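Local coordinates for protein pantothenate synthetase (Francisella tularensis subsp. tularensis, PDB 5HG0) that probably catalyses the ATP-dependent condensation of pantoate with beta-alanine to give pantothenate, by way of a pantoyl-adenylate intermediate, at residues B[55-60]-B[92-97]; B[126-131]-B[153-158]; B[183-188]-B[250-255]; B[227-232]-B[243-248]. All coordinates share one frame; numbering follows the deposited sequence.

Interaction 1 of 4, residues B[55-60]-B[92-97]; sequences VSIFVN and LFNPSE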
# COMPACT_ATOMS: atom_id res chain seq x y z
N VAL B 55 10.02 -19.70 3.03
CA VAL B 55 10.84 -18.78 3.81
C VAL B 55 11.52 -17.83 2.84
O VAL B 55 12.12 -18.27 1.84
CB VAL B 55 11.88 -19.52 4.67
CG1 VAL B 55 12.88 -18.53 5.26
CG2 VAL B 55 11.19 -20.31 5.77
N SER B 56 11.42 -16.54 3.10
CA SER B 56 12.07 -15.52 2.29
C SER B 56 13.27 -14.97 3.03
O SER B 56 13.24 -14.80 4.26
CB SER B 56 11.10 -14.39 1.94
OG SER B 56 10.90 -13.52 3.03
N ILE B 57 14.34 -14.70 2.29
CA ILE B 57 15.52 -14.01 2.80
C ILE B 57 15.75 -12.80 1.91
O ILE B 57 16.02 -12.94 0.71
CB ILE B 57 16.76 -14.92 2.81
CG1 ILE B 57 16.55 -16.11 3.75
CG2 ILE B 57 17.99 -14.13 3.24
CD1 ILE B 57 17.74 -17.05 3.83
N PHE B 58 15.62 -11.61 2.49
CA PHE B 58 15.80 -10.37 1.74
C PHE B 58 16.12 -9.26 2.73
O PHE B 58 15.28 -8.92 3.57
CB PHE B 58 14.55 -10.04 0.93
CG PHE B 58 14.64 -8.74 0.17
CD1 PHE B 58 15.61 -8.56 -0.80
CD2 PHE B 58 13.74 -7.71 0.42
CE1 PHE B 58 15.70 -7.37 -1.50
CE2 PHE B 58 13.82 -6.52 -0.27
CZ PHE B 58 14.80 -6.35 -1.23
N VAL B 59 17.32 -8.70 2.62
CA VAL B 59 17.73 -7.57 3.47
C VAL B 59 17.16 -6.31 2.82
O VAL B 59 17.72 -5.79 1.85
CB VAL B 59 19.25 -7.50 3.63
CG1 VAL B 59 19.61 -6.35 4.55
CG2 VAL B 59 19.79 -8.82 4.17
N ASN B 60 16.05 -5.82 3.35
CA ASN B 60 15.33 -4.72 2.73
C ASN B 60 16.03 -3.39 3.01
O ASN B 60 16.12 -2.98 4.17
CB ASN B 60 13.89 -4.68 3.23
CG ASN B 60 13.09 -3.54 2.61
OD1 ASN B 60 13.37 -3.11 1.49
ND2 ASN B 60 12.11 -3.04 3.35
N LEU B 92 12.69 -21.68 -0.67
CA LEU B 92 13.40 -20.49 -0.24
C LEU B 92 13.24 -19.42 -1.30
O LEU B 92 13.50 -19.67 -2.49
CB LEU B 92 14.88 -20.78 0.01
CG LEU B 92 15.80 -19.55 0.18
CD1 LEU B 92 15.33 -18.65 1.31
CD2 LEU B 92 17.24 -19.99 0.40
N PHE B 93 12.81 -18.23 -0.89
CA PHE B 93 12.65 -17.09 -1.79
C PHE B 93 13.70 -16.05 -1.41
O PHE B 93 13.59 -15.39 -0.38
CB PHE B 93 11.23 -16.52 -1.71
CG PHE B 93 10.98 -15.38 -2.66
CD1 PHE B 93 11.52 -15.41 -3.94
CD2 PHE B 93 10.21 -14.30 -2.27
CE1 PHE B 93 11.29 -14.37 -4.82
CE2 PHE B 93 9.98 -13.25 -3.15
CZ PHE B 93 10.51 -13.28 -4.42
N ASN B 94 14.72 -15.92 -2.25
CA ASN B 94 15.88 -15.08 -1.98
C ASN B 94 16.05 -14.08 -3.12
O ASN B 94 16.95 -14.20 -3.96
CB ASN B 94 17.13 -15.95 -1.80
CG ASN B 94 18.38 -15.14 -1.54
OD1 ASN B 94 19.44 -15.43 -2.11
ND2 ASN B 94 18.27 -14.12 -0.70
N PRO B 95 15.19 -13.06 -3.18
CA PRO B 95 15.21 -12.12 -4.29
C PRO B 95 16.25 -11.01 -4.11
O PRO B 95 16.78 -10.78 -3.02
CB PRO B 95 13.79 -11.53 -4.27
CG PRO B 95 13.43 -11.54 -2.82
CD PRO B 95 14.12 -12.75 -2.21
N SER B 96 16.51 -10.31 -5.21
CA SER B 96 17.41 -9.17 -5.22
C SER B 96 16.63 -7.87 -5.00
O SER B 96 15.40 -7.86 -4.94
CB SER B 96 18.18 -9.11 -6.54
OG SER B 96 17.32 -8.82 -7.63
N GLU B 97 17.37 -6.77 -4.88
CA GLU B 97 16.73 -5.48 -4.67
C GLU B 97 15.90 -5.07 -5.89
O GLU B 97 14.78 -4.57 -5.74
CB GLU B 97 17.78 -4.41 -4.36
CG GLU B 97 17.20 -3.03 -4.10
CD GLU B 97 18.25 -2.00 -3.77
OE1 GLU B 97 17.94 -0.79 -3.85
OE2 GLU B 97 19.39 -2.39 -3.43
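Val55 and Ser56 pair with Leu92 and Phe93 where strands 52-57 and 91-93 run side by side in the six-stranded parallel sheet of this HUP-type nucleotide-binding fold, and the site illustrates how a side chain can prolong a strand pairing beyond the last backbone bond. Phe93 uses both of its backbone polar groups here: its N donates to Val55 O at 2.8 Å, and its O accepts Ile57 N at 2.9 Å. The CA of Ser56 also approaches Phe93 O, at 3.1 Å, as a CA-H...O contact. The backbone N and O of Ser56 turn the other way, to Val29 and Thr31 of strand 26-31, with Thr31 OG1 as a further donor to the carbonyl.

Past Phe93 the parallel pattern would ask residue 95 to donate, but the nitrogen of Pro95 carries no hydrogen. Asn94 takes over that role. With its CG anti to the backbone N (chi1 179°), the amide reaches across so that ND2 donates to Ile57 O at 2.9 Å. The oxygen lies in the plane of the Asn94 amide, whereas ND2 stands 41° out of the plane of the Ile57 carbonyl. Beside these bonds, Ile57 CG1 meets Leu92 CD1 at 3.7 Å.

Farther on, Phe58 lies along the chain that leads into helix 97-100. Ser96, the N-cap of that helix, caps one of its backbone N atoms through OG and has its own N held by Asp99 OD2, while its carbonyl meets the ring, Ser96 O lying 3.5 Å from Phe58 CE1.

Interaction 2 of 4, residues B[126-131]-B[153-158]; sequences GHFSGM and DYQQVM. With SAM (S-adenosylmethionine), chain D.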
# COMPACT_ATOMS: atom_id res chain seq x y z
N GLY B 126 11.33 6.31 9.25
CA GLY B 126 11.29 5.66 7.96
C GLY B 126 11.34 4.15 8.00
O GLY B 126 11.07 3.51 6.98
N HIS B 127 11.66 3.56 9.16
CA HIS B 127 11.79 2.11 9.24
C HIS B 127 10.46 1.42 8.96
O HIS B 127 10.38 0.51 8.14
CB HIS B 127 12.32 1.71 10.62
CG HIS B 127 12.07 0.27 10.96
ND1 HIS B 127 12.68 -0.77 10.29
CD2 HIS B 127 11.27 -0.30 11.89
CE1 HIS B 127 12.26 -1.92 10.79
NE2 HIS B 127 11.41 -1.66 11.77
N PHE B 128 9.40 1.85 9.65
CA PHE B 128 8.11 1.18 9.52
C PHE B 128 7.53 1.32 8.11
O PHE B 128 6.86 0.41 7.63
CB PHE B 128 7.13 1.72 10.56
CG PHE B 128 7.37 1.18 11.94
CD1 PHE B 128 7.85 -0.10 12.12
CD2 PHE B 128 7.13 1.97 13.06
CE1 PHE B 128 8.07 -0.60 13.39
CE2 PHE B 128 7.36 1.48 14.33
CZ PHE B 128 7.83 0.19 14.50
N SER B 129 7.78 2.45 7.45
CA SER B 129 7.34 2.60 6.06
C SER B 129 8.04 1.61 5.15
O SER B 129 7.40 0.99 4.29
CB SER B 129 7.57 4.03 5.58
OG SER B 129 7.29 4.15 4.20
N GLY B 130 9.36 1.45 5.31
CA GLY B 130 10.08 0.49 4.49
C GLY B 130 9.66 -0.94 4.77
O GLY B 130 9.51 -1.75 3.85
N MSE B 131 9.44 -1.27 6.04
CA MSE B 131 9.03 -2.61 6.43
C MSE B 131 7.65 -2.95 5.88
O MSE B 131 7.45 -4.01 5.30
CB MSE B 131 9.04 -2.76 7.96
CG MSE B 131 8.63 -4.13 8.47
SE MSE B 131 6.71 -4.37 8.68
CE MSE B 131 6.38 -2.99 10.03
N ASP B 153 9.34 -8.06 17.74
CA ASP B 153 9.04 -6.80 17.06
C ASP B 153 7.54 -6.54 17.21
O ASP B 153 6.74 -6.79 16.30
CB ASP B 153 9.49 -6.84 15.61
CG ASP B 153 10.94 -7.24 15.47
OD1 ASP B 153 11.82 -6.38 15.69
OD2 ASP B 153 11.22 -8.42 15.14
N TYR B 154 7.16 -6.02 18.38
CA TYR B 154 5.75 -5.95 18.75
C TYR B 154 4.98 -4.94 17.91
O TYR B 154 3.88 -5.23 17.45
CB TYR B 154 5.62 -5.62 20.24
CG TYR B 154 4.24 -5.87 20.79
CD1 TYR B 154 3.85 -7.15 21.16
CD2 TYR B 154 3.33 -4.83 20.94
CE1 TYR B 154 2.58 -7.39 21.66
CE2 TYR B 154 2.06 -5.06 21.44
CZ TYR B 154 1.70 -6.34 21.80
OH TYR B 154 0.44 -6.58 22.30
N GLN B 155 5.54 -3.74 17.72
CA GLN B 155 4.88 -2.77 16.85
C GLN B 155 4.80 -3.28 15.42
O GLN B 155 3.81 -3.05 14.72
CB GLN B 155 5.62 -1.43 16.90
CG GLN B 155 5.59 -0.76 18.26
CD GLN B 155 6.51 0.44 18.33
OE1 GLN B 155 7.71 0.30 18.61
NE2 GLN B 155 5.97 1.63 18.08
N GLN B 156 5.84 -4.00 14.96
CA GLN B 156 5.82 -4.58 13.63
C GLN B 156 4.66 -5.57 13.48
O GLN B 156 4.01 -5.61 12.43
CB GLN B 156 7.15 -5.27 13.34
CG GLN B 156 7.23 -5.95 11.99
CD GLN B 156 8.62 -6.45 11.66
OE1 GLN B 156 9.49 -5.68 11.23
NE2 GLN B 156 8.86 -7.74 11.88
N VAL B 157 4.39 -6.36 14.52
CA VAL B 157 3.26 -7.29 14.48
C VAL B 157 1.95 -6.52 14.37
O VAL B 157 1.08 -6.86 13.56
CB VAL B 157 3.28 -8.20 15.72
CG1 VAL B 157 1.98 -8.97 15.83
CG2 VAL B 157 4.46 -9.16 15.64
N MSE B 158 1.79 -5.48 15.18
CA MSE B 158 0.56 -4.69 15.20
C MSE B 158 0.31 -3.97 13.88
O MSE B 158 -0.83 -3.90 13.42
CB MSE B 158 0.59 -3.68 16.34
CG MSE B 158 0.28 -4.26 17.72
SE MSE B 158 0.39 -2.93 19.14
CE MSE B 158 -0.99 -1.70 18.51
N SAM D . 11.50 -6.80 9.20
CA SAM D . 12.00 -7.85 8.32
C SAM D . 11.14 -8.01 7.07
O SAM D . 10.24 -8.85 7.00
OXT SAM D . 11.32 -7.28 6.09
CB SAM D . 12.18 -9.16 9.08
CG SAM D . 13.13 -9.00 10.26
SD SAM D . 13.30 -10.39 11.42
CE SAM D . 15.01 -10.88 11.07
C5' SAM D . 12.38 -11.79 10.71
C4' SAM D . 11.36 -12.41 11.67
O4' SAM D . 11.98 -13.13 12.72
C3' SAM D . 10.49 -11.34 12.31
O3' SAM D . 9.14 -11.72 12.20
C2' SAM D . 10.87 -11.36 13.77
O2' SAM D . 9.77 -11.09 14.60
C1' SAM D . 11.37 -12.78 13.95
N9 SAM D . 12.28 -12.86 15.10
C8 SAM D . 13.48 -12.21 15.24
N7 SAM D . 14.01 -12.53 16.44
C5 SAM D . 13.17 -13.37 17.08
C6 SAM D . 13.23 -13.99 18.32
N6 SAM D . 14.27 -13.79 19.12
N1 SAM D . 12.20 -14.81 18.71
C2 SAM D . 11.11 -15.02 17.88
N3 SAM D . 11.06 -14.40 16.65
C4 SAM D . 12.07 -13.59 16.25
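The first turns of helices 127-142 and 154-166 meet through Met131 and Gln156 beside the ligand pocket of the HUP-type nucleotide-binding fold, a worked example of a packing contact whose far end faces a ligand. The short helical segments cross at -49°, with axes 11.3 Å apart, so side chains rather than backbones make the contact. Met131, present as selenomethionine, leaves its helix with chi1 near 180°, which swings CG away from N, and then bends at its next two torsions. This folds the chain across Gln156 at an oblique angle: SE and CE of Met131 both lie 3.7 Å from Gln156 CG, and Met131 CG is 3.3 Å from Gln156 OE1.

Gln156 itself is extended, reaching past the selenium toward bound S-adenosylmethionine, whose amino N makes a weak hydrogen bond of 3.1 Å to Gln156 OE1. Gln156 is a predicted pantoate ligand, as is Gln63, whose backbone O holds His127 ND1 and whose side chain touches Met131. Asp153, at the N-cap position of the second helix and predicted to bind ATP, instead takes the ribose: O2' of S-adenosylmethionine donates to Asp153 OD2 at 3.1 Å.

One residue earlier than Gln156, Gln155 meets Phe128. The amide of Gln155 is gripped by three backbone groups, with NE2 donating to Ile115 O and Ile118 O and OE1 accepting Glu120 N, which should fix its rotation. The aromatic ring stands 78° from that amide plane, and the touch falls on the aliphatic root of the glutamine, with Phe128 CZ 3.6 Å from Gln155 CB.

Interaction 3 of 4, residues B[183-188]-B[250-255]; sequences SGLPLS and VRLIDN. With SAM (S-adenosylmethionine), chain D.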
# COMPACT_ATOMS: atom_id res chain seq x y z
N SER B 183 19.89 -16.04 29.87
CA SER B 183 19.94 -14.79 30.62
C SER B 183 18.70 -13.93 30.40
O SER B 183 18.46 -12.99 31.17
CB SER B 183 21.19 -13.99 30.24
OG SER B 183 21.13 -13.57 28.88
N GLY B 184 17.91 -14.22 29.37
CA GLY B 184 16.76 -13.43 29.00
C GLY B 184 16.97 -12.59 27.76
O GLY B 184 15.99 -12.11 27.18
N LEU B 185 18.21 -12.40 27.33
CA LEU B 185 18.52 -11.63 26.13
C LEU B 185 17.83 -12.24 24.92
O LEU B 185 18.04 -13.43 24.64
CB LEU B 185 20.02 -11.57 25.91
CG LEU B 185 20.52 -10.74 24.73
CD1 LEU B 185 20.17 -9.27 24.93
CD2 LEU B 185 22.02 -10.91 24.53
N PRO B 186 17.00 -11.50 24.20
CA PRO B 186 16.35 -12.06 23.01
C PRO B 186 17.35 -12.35 21.91
O PRO B 186 18.26 -11.56 21.65
CB PRO B 186 15.36 -10.96 22.59
CG PRO B 186 15.89 -9.71 23.20
CD PRO B 186 16.54 -10.13 24.49
N LEU B 187 17.19 -13.51 21.28
CA LEU B 187 18.01 -13.86 20.13
C LEU B 187 17.79 -12.86 19.01
O LEU B 187 16.65 -12.52 18.68
CB LEU B 187 17.68 -15.28 19.65
CG LEU B 187 17.68 -16.38 20.71
CD1 LEU B 187 17.36 -17.73 20.07
CD2 LEU B 187 19.00 -16.44 21.45
N SER B 188 18.88 -12.37 18.43
CA SER B 188 18.79 -11.34 17.41
C SER B 188 20.01 -11.44 16.50
O SER B 188 21.12 -11.69 16.98
CB SER B 188 18.70 -9.95 18.04
OG SER B 188 18.54 -8.95 17.05
N VAL B 250 26.28 -1.81 18.55
CA VAL B 250 25.18 -2.74 18.33
C VAL B 250 23.94 -2.22 19.05
O VAL B 250 24.00 -1.90 20.25
CB VAL B 250 25.54 -4.15 18.81
CG1 VAL B 250 24.36 -5.09 18.64
CG2 VAL B 250 26.75 -4.67 18.04
N ARG B 251 22.83 -2.14 18.33
CA ARG B 251 21.56 -1.70 18.89
C ARG B 251 20.70 -2.91 19.22
O ARG B 251 20.53 -3.80 18.38
CB ARG B 251 20.82 -0.77 17.92
CG ARG B 251 19.51 -0.23 18.46
CD ARG B 251 18.87 0.75 17.49
NE ARG B 251 17.72 1.43 18.09
CZ ARG B 251 16.46 1.05 17.94
NH1 ARG B 251 15.49 1.74 18.53
NH2 ARG B 251 16.16 -0.01 17.20
N LEU B 252 20.17 -2.95 20.43
CA LEU B 252 19.35 -4.05 20.91
C LEU B 252 17.99 -3.52 21.34
O LEU B 252 17.89 -2.48 22.00
CB LEU B 252 20.01 -4.78 22.08
CG LEU B 252 21.34 -5.53 21.86
CD1 LEU B 252 22.52 -4.57 21.81
CD2 LEU B 252 21.54 -6.57 22.95
N ILE B 253 16.93 -4.25 20.98
CA ILE B 253 15.57 -3.92 21.38
C ILE B 253 14.96 -5.12 22.07
O ILE B 253 15.37 -6.27 21.87
CB ILE B 253 14.69 -3.48 20.19
CG1 ILE B 253 14.46 -4.66 19.23
CG2 ILE B 253 15.32 -2.31 19.45
CD1 ILE B 253 13.41 -4.38 18.18
N ASP B 254 13.96 -4.85 22.90
CA ASP B 254 13.24 -5.91 23.59
C ASP B 254 11.92 -5.36 24.12
O ASP B 254 11.79 -4.16 24.37
CB ASP B 254 14.06 -6.50 24.74
CG ASP B 254 13.51 -7.83 25.22
OD1 ASP B 254 12.65 -8.40 24.53
OD2 ASP B 254 13.95 -8.32 26.28
N ASN B 255 10.96 -6.26 24.27
CA ASN B 255 9.69 -5.95 24.92
C ASN B 255 9.21 -7.21 25.63
O ASN B 255 9.43 -8.32 25.15
CB ASN B 255 8.64 -5.45 23.92
CG ASN B 255 8.09 -6.56 23.05
OD1 ASN B 255 7.12 -7.23 23.42
ND2 ASN B 255 8.69 -6.76 21.89
N SAM D . 11.50 -6.80 9.20
CA SAM D . 12.00 -7.85 8.32
C SAM D . 11.14 -8.01 7.07
O SAM D . 10.24 -8.85 7.00
OXT SAM D . 11.32 -7.28 6.09
CB SAM D . 12.18 -9.16 9.08
CG SAM D . 13.13 -9.00 10.26
SD SAM D . 13.30 -10.39 11.42
CE SAM D . 15.01 -10.88 11.07
C5' SAM D . 12.38 -11.79 10.71
C4' SAM D . 11.36 -12.41 11.67
O4' SAM D . 11.98 -13.13 12.72
C3' SAM D . 10.49 -11.34 12.31
O3' SAM D . 9.14 -11.72 12.20
C2' SAM D . 10.87 -11.36 13.77
O2' SAM D . 9.77 -11.09 14.60
C1' SAM D . 11.37 -12.78 13.95
N9 SAM D . 12.28 -12.86 15.10
C8 SAM D . 13.48 -12.21 15.24
N7 SAM D . 14.01 -12.53 16.44
C5 SAM D . 13.17 -13.37 17.08
C6 SAM D . 13.23 -13.99 18.32
N6 SAM D . 14.27 -13.79 19.12
N1 SAM D . 12.20 -14.81 18.71
C2 SAM D . 11.11 -15.02 17.88
N3 SAM D . 11.06 -14.40 16.65
C4 SAM D . 12.07 -13.59 16.25
O HOH W 1 17.44 -7.34 19.89
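Pro186 rests against the carboxylate of Asp254, with Pro186 CD 3.6 Å from Asp254 OD2 and Pro186 CG at the same distance from Asp254 CG. Next to this pair, Leu185 and Leu252 cross at about a right angle and meet at their methyl groups, Leu185 CD1 to Leu252 CD2 at 3.6 Å. Direct hydrogen bonds between the two segments are absent. A water links them loosely, donating to Ile253 O at 3.1 Å and making a weak bond with Ser188 OG.

In the next shell, Asp254 OD2 forms a salt bridge with Arg180 and a hydrogen bond with Tyr206. Arg180 also donates to Gly184 O, so one guanidinium ties the strand to the start of the loop. Tyr206, from helix 196-211, packs on Leu185 and Pro186 as well. The loop 183-188 is thereby held between that helix and strand 250-257, an outer strand of the small antiparallel sheet.

What the loop carries is a backbone acceptor. N6 of S-adenosylmethionine donates to Leu187 O at 2.7 Å, with an N-H...O angle of 160°, and Leu187 is itself backbone-bonded to Gln179, whose N also binds the ligand. A peptide carbonyl facing an exocyclic amino group is consistent with recognition of adenine, as expected of the predicted ATP site.

Interaction 4 of 4, residues B[227-232]-B[243-248]; sequences TGAKLQ and LAFYIG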
# COMPACT_ATOMS: atom_id res chain seq x y z
N THR B 227 26.02 -0.19 33.55
CA THR B 227 26.67 -1.38 33.01
C THR B 227 27.56 -1.08 31.82
O THR B 227 28.33 -1.96 31.40
CB THR B 227 25.62 -2.42 32.62
OG1 THR B 227 24.90 -1.97 31.47
CG2 THR B 227 24.65 -2.66 33.76
N GLY B 228 27.48 0.12 31.25
CA GLY B 228 28.23 0.49 30.07
C GLY B 228 27.37 0.71 28.85
O GLY B 228 27.81 1.40 27.92
N ALA B 229 26.17 0.14 28.81
CA ALA B 229 25.26 0.38 27.71
C ALA B 229 24.64 1.76 27.82
O ALA B 229 24.65 2.40 28.87
CB ALA B 229 24.17 -0.69 27.66
N LYS B 230 24.09 2.23 26.70
CA LYS B 230 23.42 3.53 26.63
C LYS B 230 21.96 3.28 26.31
O LYS B 230 21.62 2.94 25.17
CB LYS B 230 24.08 4.44 25.60
CG LYS B 230 25.57 4.62 25.81
CD LYS B 230 26.09 5.87 25.13
CE LYS B 230 27.54 6.14 25.53
NZ LYS B 230 28.01 7.47 25.05
N LEU B 231 21.09 3.45 27.30
CA LEU B 231 19.67 3.23 27.10
C LEU B 231 19.10 4.30 26.18
O LEU B 231 19.29 5.50 26.41
CB LEU B 231 18.93 3.23 28.44
CG LEU B 231 17.44 2.90 28.39
CD1 LEU B 231 17.24 1.49 27.85
CD2 LEU B 231 16.81 3.04 29.76
N GLN B 232 18.40 3.87 25.13
CA GLN B 232 17.77 4.81 24.21
C GLN B 232 16.38 5.22 24.69
O GLN B 232 16.07 6.42 24.76
CB GLN B 232 17.70 4.20 22.81
CG GLN B 232 18.11 5.15 21.70
CD GLN B 232 17.87 4.59 20.32
OE1 GLN B 232 17.12 3.63 20.15
NE2 GLN B 232 18.52 5.17 19.32
N LEU B 243 11.77 -1.29 25.47
CA LEU B 243 13.04 -0.61 25.69
C LEU B 243 14.00 -0.94 24.55
O LEU B 243 13.85 -1.94 23.85
CB LEU B 243 13.67 -0.99 27.03
CG LEU B 243 14.31 -2.38 27.18
CD1 LEU B 243 15.29 -2.38 28.35
CD2 LEU B 243 13.25 -3.45 27.38
N ALA B 244 14.98 -0.06 24.38
CA ALA B 244 16.05 -0.23 23.40
C ALA B 244 17.30 0.44 23.95
O ALA B 244 17.22 1.47 24.61
CB ALA B 244 15.67 0.35 22.04
N PHE B 245 18.46 -0.16 23.66
CA PHE B 245 19.72 0.34 24.19
C PHE B 245 20.84 0.02 23.21
O PHE B 245 20.69 -0.81 22.31
CB PHE B 245 20.02 -0.23 25.58
CG PHE B 245 20.07 -1.73 25.62
CD1 PHE B 245 18.93 -2.47 25.86
CD2 PHE B 245 21.26 -2.40 25.41
CE1 PHE B 245 18.97 -3.85 25.90
CE2 PHE B 245 21.31 -3.78 25.44
CZ PHE B 245 20.16 -4.51 25.69
N TYR B 246 21.98 0.67 23.42
CA TYR B 246 23.17 0.47 22.60
C TYR B 246 24.27 -0.15 23.45
O TYR B 246 24.55 0.32 24.55
CB TYR B 246 23.66 1.80 22.01
CG TYR B 246 23.01 2.19 20.70
CD1 TYR B 246 21.81 2.90 20.68
CD2 TYR B 246 23.60 1.86 19.49
CE1 TYR B 246 21.22 3.26 19.49
CE2 TYR B 246 23.01 2.23 18.29
CZ TYR B 246 21.82 2.92 18.30
OH TYR B 246 21.24 3.28 17.11
N ILE B 247 24.89 -1.21 22.93
CA ILE B 247 26.10 -1.78 23.50
C ILE B 247 27.16 -1.71 22.41
O ILE B 247 27.10 -2.44 21.42
CB ILE B 247 25.91 -3.23 23.98
CG1 ILE B 247 24.83 -3.30 25.06
CG2 ILE B 247 27.22 -3.79 24.49
CD1 ILE B 247 24.67 -4.68 25.65
N GLY B 248 28.13 -0.82 22.59
CA GLY B 248 29.09 -0.57 21.53
C GLY B 248 28.39 0.04 20.34
O GLY B 248 27.63 1.01 20.46
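Leu231 holds its CG trans to N (chi1 -175°), and this lays CD1 across the partner strand, 3.2 Å from Ala244 O and 4.0 Å from Phe245 CB. Phe245 uses a different torsion: its CG sits between its own N and carbonyl carbon (chi1 58°), which stands the ring off the sheet, the side chain crossing that of Leu231 at about a right angle, with CD2 of Phe245 4.1 Å from Ala229 CB. The same methyl of Ala229 meets Ile247 CG1 at 3.7 Å, and Ile247 CG1 in turn borders the edge of the Phe245 ring.

These groups belong to a beta hairpin, here an example of the two faces of an antiparallel pair differing in character. Lys230 and Tyr246 form a hydrogen-bonded pair, Lys230 N donating to Tyr246 O and Tyr246 N to Lys230 O, each at 2.9 Å. A third bond, Gln232 N to Ala244 O at 2.7 Å, follows beyond the non-hydrogen-bonded pair of Leu231 and Phe245.

On the face that bears Lys230 and Tyr246, Gln232 approaches the edge of the tyrosine ring, with NE2 of Gln232 3.3 Å from Tyr246 CE1 and the amide plane 81° from the ring. The amide oxygen is engaged by Ser123 OG and by Arg251 NH1.

Gly228, with positive phi, turns the chain from helix 217-226 into the hairpin. Ala229 and Ile247 then border helix 196-211, while Phe245 and Tyr246 lie against Leu252 and Arg251 of strand 250-257, the next strand of the sheet.

In the fold
Interactions 1, 2 and 3 are buried, while interaction 4 lies farthest from the chain's centre and has exposed polar residues along one margin. Interactions 1 and 4 both join adjacent strands by backbone bonds, but in different sheets, parallel in the first and antiparallel in the second. Interactions 2 and 3 rely on side-chain packing and both touch S-adenosylmethionine: interaction 2 offers two side-chain acceptors, one bond weak, and interaction 3 a backbone carbonyl. Contacts run from one to the next: Asn60 bonds weakly to Gly130, Asp153 packs on Ile253, and strand 250-257 of interaction 3 pairs with strand 243-247 of interaction 4, which is nested within the loop that interaction 3 closes.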